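Local coordinates for HTH cro/C1-type domain-containing protein (Pseudomonas aeruginosa, PDB 4O8B) that controls motility and biofilm formation by modulating the small RNA rsmZ, as a transcriptional regulator with a helix-turn-helix fold of the Cro/C1 type, at the interface of chains A and B. Coordinates in Å, arbitrary orientation; residue numbers count along the deposited sequence, not the author numbering. Chains: chain A/B, Uncharacterized protein.

The interface of chains A and B. Residues chain A 88-89, 92; chain B 92, 96.
A:Phe92 and B:Phe92 meet ring against ring where the last long helices of the two chains, residues 83-99 of each, run antiparallel across a two-fold axis. The paired helices probably form part of a dimer interface, joining two copies of a Cro/C1-type helix-turn-helix protein, although the crystal assembly alone does not prove this.

Starting at the base of B:Phe92, CB lies 3.5 Å from CE2 of A:Phe92, so the root of the side chain lies over the rim of the partner ring, by CE2. CG comes next, 3.6 Å from CD2 of A:Phe92 and above the rim of that ring. At the ortho position the symmetry-related atoms meet: CD2 of B:Phe92 is 3.4 Å from CD2 of A:Phe92. The two side chains slide past each other in opposite directions, with ring planes inclined by about 33°, which gives an offset overlap of faces. Having CG anti to the backbone N (chi1 -174° in both copies) sends each ring across to the opposite helix.

Farther out, CE2 of B:Phe92 lies 3.5 Å from CB of A:Phe92 and 3.8 Å from the backbone O of A:Glu88. The CA of A:Leu89 borders the same atom. On the other flank, CE1 lies 3.9 Å from the carboxylate OE1 of A:Glu88, whose chain bends at chi2 (-98°) to bring its end to the ring tip; the modelled approach of OE1 to CZ is too short to be reliable. The carboxylate plane is tilted to the ring. B:Leu96, from the same helix as B:Phe92, backs the ring face turned away from A:Phe92, its CD1 3.6 Å from CE2 of B:Phe92.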
loop_
_atom_site.group_PDB
_atom_site.type_symbol
_atom_site.label_atom_id
_atom_site.label_comp_id
_atom_site.label_asym_id
_atom_site.label_seq_id
_atom_site.Cartn_x
_atom_site.Cartn_y
_atom_site.Cartn_z
ATOM N N GLU A 88 0.513 14.679 -16.117
ATOM C CA GLU A 88 -0.300 14.226 -17.246
ATOM C C GLU A 88 -1.200 13.074 -16.827
ATOM O O GLU A 88 -2.340 12.964 -17.277
ATOM C CB GLU A 88 0.606 13.782 -18.394
ATOM C CG GLU A 88 0.716 14.772 -19.543
ATOM C CD GLU A 88 -0.208 14.419 -20.694
ATOM O OE1 GLU A 88 -0.244 13.229 -21.082
ATOM O OE2 GLU A 88 -0.875 15.330 -21.233
ATOM N N LEU A 89 -0.678 12.207 -15.958
ATOM C CA LEU A 89 -1.426 11.061 -15.476
ATOM C C LEU A 89 -2.681 11.519 -14.730
ATOM O O LEU A 89 -3.801 11.193 -15.129
ATOM C CB LEU A 89 -0.555 10.215 -14.551
ATOM C CG LEU A 89 -1.156 8.888 -14.068
ATOM C CD1 LEU A 89 -1.189 7.890 -15.213
ATOM C CD2 LEU A 89 -0.324 8.347 -12.915
ATOM N N PHE A 92 -5.360 12.920 -16.812
ATOM C CA PHE A 92 -6.099 11.915 -17.564
ATOM C C PHE A 92 -7.070 11.161 -16.664
ATOM O O PHE A 92 -8.227 10.945 -17.029
ATOM C CB PHE A 92 -5.126 10.926 -18.212
ATOM C CG PHE A 92 -5.789 9.929 -19.116
ATOM C CD1 PHE A 92 -6.470 10.349 -20.256
ATOM C CD2 PHE A 92 -5.734 8.570 -18.827
ATOM C CE1 PHE A 92 -7.084 9.421 -21.103
ATOM C CE2 PHE A 92 -6.345 7.637 -19.665
ATOM C CZ PHE A 92 -7.022 8.064 -20.806
ATOM N N PHE B 92 -2.755 4.202 -21.285
ATOM C CA PHE B 92 -2.172 5.537 -21.267
ATOM C C PHE B 92 -0.850 5.547 -20.512
ATOM O O PHE B 92 0.132 6.134 -20.972
ATOM C CB PHE B 92 -3.145 6.523 -20.613
ATOM C CG PHE B 92 -2.685 7.951 -20.667
ATOM C CD1 PHE B 92 -2.508 8.593 -21.889
ATOM C CD2 PHE B 92 -2.429 8.653 -19.494
ATOM C CE1 PHE B 92 -2.085 9.925 -21.941
ATOM C CE2 PHE B 92 -2.005 9.981 -19.536
ATOM C CZ PHE B 92 -1.832 10.619 -20.763
ATOM N N LEU B 96 3.106 6.410 -21.743
ATOM C CA LEU B 96 3.978 7.395 -21.102
ATOM C C LEU B 96 5.297 6.762 -20.686
ATOM O O LEU B 96 6.363 7.299 -20.969
ATOM C CB LEU B 96 3.277 8.001 -19.886
ATOM C CG LEU B 96 1.959 8.741 -20.164
ATOM C CD1 LEU B 96 1.418 9.300 -18.857
ATOM C CD2 LEU B 96 2.184 9.864 -21.169
#